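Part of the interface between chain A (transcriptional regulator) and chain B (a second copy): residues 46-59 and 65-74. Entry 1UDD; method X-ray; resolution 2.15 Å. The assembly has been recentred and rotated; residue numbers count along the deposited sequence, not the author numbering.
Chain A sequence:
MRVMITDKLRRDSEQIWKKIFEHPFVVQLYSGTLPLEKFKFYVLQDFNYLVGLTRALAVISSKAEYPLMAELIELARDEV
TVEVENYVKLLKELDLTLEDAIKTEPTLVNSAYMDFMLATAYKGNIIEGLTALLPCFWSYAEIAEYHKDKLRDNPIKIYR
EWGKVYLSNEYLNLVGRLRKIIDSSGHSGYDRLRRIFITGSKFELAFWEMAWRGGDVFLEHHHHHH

Chain A (46-59) DFNYLVGLTRALAV
Chain B 65-74: EYPLMAELIE

Stretches of neighbouring copies can pack without a single hydrogen bond between them, as in this pair from a transcriptional regulator: apolar side chains carry most of the contact, and 381 Å² is buried, both sides summed. Chain A contributes residues 46-59, helical and part of a longer helix, with a kink where the N atoms of Phe A47 and Asn A48 lack bonds to the preceding turn. In chain B, Glu B65 and Tyr B66 are extended (phi/psi -83/156 and -84/145), a cis peptide bond leads into Pro B67 at -84/-4, and a helix runs from Leu B68 onward. The helices point broadly the same way, crossing at 38° with axes 11.5 Å apart at closest approach. Their register pairs Val A51 with Tyr B66 (CA to CA 7.6 Å), Arg A55 with Met B69 (CA to CA 8.5 Å) and Ala A58 with Ile B73 (CA to CA 7.8 Å).

Along chain A, contact begins at Phe A47. Its CB points sideways, but a t rotamer (chi2 68°) brings the ring end nearer, edge-on to the face of Tyr B66 (chi1 t, chi2 -89°). The centroids lie 5.4 Å apart with planes at 86°, and Phe A47 CZ reaches Tyr B66 CD1 at 3.7 Å; such an arrangement sets the positive rim of one ring against the electron-rich face of the other.

One turn on, Val A51 (t) points toward chain B, placing CG1 3.9 Å from Met B69 SD and CG2 4.4 Å from Tyr B66 CB. Thr A54, also directed toward chain B, adopts m, which lets OG1 donate a 2.8 Å hydrogen bond to Leu A50 O in its own helix. With the hydroxyl thus satisfied, CG2 meets the partner, 3.4 Å from both Met B69 CE and Ile B73 CD1.

The CB of Arg A55 points sideways, but the end of the side chain (m, t, t, chi4 -72°) comes nearer chain B. Met B69 (p, t, m), with the largest area covered, places SD over one guanidinium face and CE 4.1 Å from Arg A55 CG. Arg A55 NH2 lies 4.2 Å from Glu B65 OE1, beyond a salt bridge, so charge attraction here supplements packing without a direct bond.

Ala A58 closes the series: its CB points toward chain B and lies 4.1 Å from CD1 of Ile B73 (m, t), the same methyl that meets Thr A54 CG2.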

# COMPACT_ATOMS: atom_id res chain seq x y z
N ASP A 46 -22.06 4.59 -12.03
CA ASP A 46 -22.02 4.05 -10.68
C ASP A 46 -21.23 2.76 -10.50
O ASP A 46 -20.84 2.43 -9.37
CB ASP A 46 -23.42 3.83 -10.12
CG ASP A 46 -24.10 5.13 -9.75
OD1 ASP A 46 -23.40 6.08 -9.34
OD2 ASP A 46 -25.34 5.20 -9.87
N PHE A 47 -21.01 2.00 -11.57
CA PHE A 47 -20.25 0.76 -11.41
C PHE A 47 -18.86 1.07 -10.87
O PHE A 47 -18.42 0.50 -9.86
CB PHE A 47 -20.09 0.02 -12.74
CG PHE A 47 -19.31 -1.24 -12.62
CD1 PHE A 47 -19.84 -2.33 -11.92
CD2 PHE A 47 -18.04 -1.35 -13.17
CE1 PHE A 47 -19.10 -3.51 -11.77
CE2 PHE A 47 -17.29 -2.53 -13.02
CZ PHE A 47 -17.82 -3.61 -12.32
N ASN A 48 -18.17 1.97 -11.55
CA ASN A 48 -16.83 2.36 -11.15
C ASN A 48 -16.81 2.89 -9.72
O ASN A 48 -15.80 2.76 -9.02
CB ASN A 48 -16.29 3.42 -12.09
CG ASN A 48 -14.81 3.60 -11.95
OD1 ASN A 48 -14.05 2.65 -12.18
ND2 ASN A 48 -14.38 4.80 -11.57
N TYR A 49 -17.91 3.51 -9.30
CA TYR A 49 -18.04 4.07 -7.97
C TYR A 49 -18.17 2.90 -6.98
O TYR A 49 -17.53 2.88 -5.93
CB TYR A 49 -19.30 4.96 -7.92
CG TYR A 49 -19.42 5.88 -6.72
CD1 TYR A 49 -19.92 7.18 -6.87
CD2 TYR A 49 -19.09 5.45 -5.43
CE1 TYR A 49 -20.10 8.03 -5.77
CE2 TYR A 49 -19.27 6.29 -4.32
CZ TYR A 49 -19.78 7.58 -4.51
OH TYR A 49 -19.99 8.39 -3.42
N LEU A 50 -18.98 1.92 -7.36
CA LEU A 50 -19.23 0.73 -6.56
C LEU A 50 -17.92 -0.02 -6.33
O LEU A 50 -17.60 -0.41 -5.19
CB LEU A 50 -20.24 -0.15 -7.31
CG LEU A 50 -20.70 -1.50 -6.77
CD1 LEU A 50 -21.77 -2.05 -7.69
CD2 LEU A 50 -19.53 -2.47 -6.67
N VAL A 51 -17.16 -0.22 -7.40
CA VAL A 51 -15.88 -0.90 -7.31
C VAL A 51 -14.88 -0.04 -6.50
O VAL A 51 -14.22 -0.54 -5.59
CB VAL A 51 -15.29 -1.18 -8.74
CG1 VAL A 51 -13.89 -1.77 -8.64
CG2 VAL A 51 -16.20 -2.16 -9.49
N GLY A 52 -14.80 1.25 -6.81
CA GLY A 52 -13.87 2.13 -6.11
C GLY A 52 -14.11 2.23 -4.61
O GLY A 52 -13.16 2.27 -3.82
N LEU A 53 -15.38 2.29 -4.22
CA LEU A 53 -15.72 2.36 -2.80
C LEU A 53 -15.22 1.08 -2.15
O LEU A 53 -14.71 1.08 -1.03
CB LEU A 53 -17.23 2.48 -2.64
CG LEU A 53 -17.81 3.05 -1.34
CD1 LEU A 53 -17.33 4.49 -1.17
CD2 LEU A 53 -19.35 3.00 -1.38
N THR A 54 -15.39 -0.03 -2.86
CA THR A 54 -14.95 -1.33 -2.37
C THR A 54 -13.43 -1.40 -2.18
O THR A 54 -12.95 -1.88 -1.16
CB THR A 54 -15.40 -2.45 -3.32
OG1 THR A 54 -16.83 -2.44 -3.38
CG2 THR A 54 -14.94 -3.80 -2.84
N ARG A 55 -12.67 -0.92 -3.17
CA ARG A 55 -11.21 -0.93 -3.07
C ARG A 55 -10.72 -0.14 -1.89
O ARG A 55 -9.83 -0.59 -1.16
CB ARG A 55 -10.54 -0.33 -4.32
CG ARG A 55 -10.54 -1.22 -5.54
CD ARG A 55 -9.77 -0.59 -6.73
NE ARG A 55 -10.25 -1.22 -7.95
CZ ARG A 55 -9.96 -2.46 -8.30
NH1 ARG A 55 -9.17 -3.18 -7.52
NH2 ARG A 55 -10.52 -3.00 -9.38
N ALA A 56 -11.29 1.05 -1.69
CA ALA A 56 -10.84 1.89 -0.58
C ALA A 56 -11.19 1.23 0.76
O ALA A 56 -10.37 1.25 1.69
CB ALA A 56 -11.46 3.30 -0.69
N LEU A 57 -12.37 0.63 0.85
CA LEU A 57 -12.75 -0.04 2.09
C LEU A 57 -11.81 -1.20 2.39
O LEU A 57 -11.46 -1.43 3.55
CB LEU A 57 -14.18 -0.55 2.03
CG LEU A 57 -15.23 0.56 2.20
CD1 LEU A 57 -16.62 0.06 1.80
CD2 LEU A 57 -15.21 1.06 3.63
N ALA A 58 -11.39 -1.91 1.34
CA ALA A 58 -10.49 -3.04 1.53
C ALA A 58 -9.16 -2.55 2.12
O ALA A 58 -8.64 -3.12 3.07
CB ALA A 58 -10.26 -3.78 0.20
N VAL A 59 -8.59 -1.49 1.55
CA VAL A 59 -7.32 -0.97 2.07
C VAL A 59 -7.49 -0.51 3.53
O VAL A 59 -6.68 -0.85 4.40
CB VAL A 59 -6.79 0.20 1.23
CG1 VAL A 59 -5.56 0.79 1.89
CG2 VAL A 59 -6.48 -0.28 -0.18
N GLU B 65 -8.97 -7.01 -10.37
CA GLU B 65 -10.01 -6.60 -11.29
C GLU B 65 -11.30 -7.24 -10.82
O GLU B 65 -11.28 -8.26 -10.11
CB GLU B 65 -9.68 -7.10 -12.70
CG GLU B 65 -8.77 -6.18 -13.47
CD GLU B 65 -9.53 -5.00 -14.03
OE1 GLU B 65 -10.40 -4.45 -13.31
OE2 GLU B 65 -9.26 -4.63 -15.20
N TYR B 66 -12.43 -6.65 -11.19
CA TYR B 66 -13.73 -7.22 -10.85
C TYR B 66 -13.91 -8.24 -11.99
O TYR B 66 -13.51 -7.97 -13.12
CB TYR B 66 -14.82 -6.14 -10.90
CG TYR B 66 -16.21 -6.68 -10.62
CD1 TYR B 66 -17.01 -7.17 -11.66
CD2 TYR B 66 -16.69 -6.79 -9.31
CE1 TYR B 66 -18.25 -7.75 -11.41
CE2 TYR B 66 -17.92 -7.37 -9.05
CZ TYR B 66 -18.70 -7.86 -10.10
OH TYR B 66 -19.90 -8.47 -9.83
N PRO B 67 -14.54 -9.39 -11.72
CA PRO B 67 -15.13 -9.93 -10.49
C PRO B 67 -14.19 -10.64 -9.51
O PRO B 67 -14.65 -11.07 -8.46
CB PRO B 67 -16.20 -10.90 -11.02
CG PRO B 67 -16.14 -10.79 -12.53
CD PRO B 67 -14.76 -10.32 -12.83
N LEU B 68 -12.92 -10.80 -9.84
CA LEU B 68 -12.01 -11.50 -8.92
C LEU B 68 -11.91 -10.80 -7.57
O LEU B 68 -11.85 -11.45 -6.52
CB LEU B 68 -10.60 -11.64 -9.50
CG LEU B 68 -9.60 -12.34 -8.56
CD1 LEU B 68 -10.05 -13.77 -8.27
CD2 LEU B 68 -8.23 -12.36 -9.21
N MET B 69 -11.88 -9.47 -7.59
CA MET B 69 -11.79 -8.71 -6.36
C MET B 69 -12.99 -9.04 -5.48
O MET B 69 -12.89 -9.08 -4.26
CB MET B 69 -11.79 -7.20 -6.65
CG MET B 69 -13.19 -6.62 -6.82
SD MET B 69 -13.28 -4.89 -6.38
CE MET B 69 -12.38 -4.85 -4.89
N ALA B 70 -14.14 -9.28 -6.11
CA ALA B 70 -15.35 -9.60 -5.37
C ALA B 70 -15.20 -10.96 -4.73
O ALA B 70 -15.53 -11.15 -3.55
CB ALA B 70 -16.55 -9.57 -6.32
N GLU B 71 -14.71 -11.92 -5.51
CA GLU B 71 -14.49 -13.27 -5.04
C GLU B 71 -13.47 -13.30 -3.88
O GLU B 71 -13.66 -14.00 -2.90
CB GLU B 71 -13.99 -14.14 -6.21
CG GLU B 71 -13.49 -15.54 -5.83
CD GLU B 71 -13.04 -16.35 -7.04
OE1 GLU B 71 -12.98 -15.78 -8.16
OE2 GLU B 71 -12.75 -17.56 -6.88
N LEU B 72 -12.40 -12.52 -4.00
CA LEU B 72 -11.37 -12.50 -2.95
C LEU B 72 -11.86 -11.81 -1.67
O LEU B 72 -11.54 -12.24 -0.56
CB LEU B 72 -10.10 -11.82 -3.47
CG LEU B 72 -9.44 -12.49 -4.69
CD1 LEU B 72 -8.18 -11.70 -5.07
CD2 LEU B 72 -9.09 -13.94 -4.38
N ILE B 73 -12.65 -10.75 -1.81
CA ILE B 73 -13.16 -10.05 -0.64
C ILE B 73 -14.15 -10.93 0.13
O ILE B 73 -14.28 -10.81 1.35
CB ILE B 73 -13.86 -8.74 -1.03
CG1 ILE B 73 -12.80 -7.68 -1.30
CG2 ILE B 73 -14.83 -8.31 0.06
CD1 ILE B 73 -13.28 -6.26 -1.11
N GLU B 74 -14.86 -11.80 -0.59
CA GLU B 74 -15.83 -12.70 0.03
C GLU B 74 -15.04 -13.66 0.92
O GLU B 74 -15.44 -14.01 2.03
CB GLU B 74 -16.59 -13.47 -1.06
CG GLU B 74 -17.66 -14.43 -0.56
CD GLU B 74 -18.78 -13.73 0.20
OE1 GLU B 74 -19.10 -12.57 -0.13
OE2 GLU B 74 -19.34 -14.35 1.13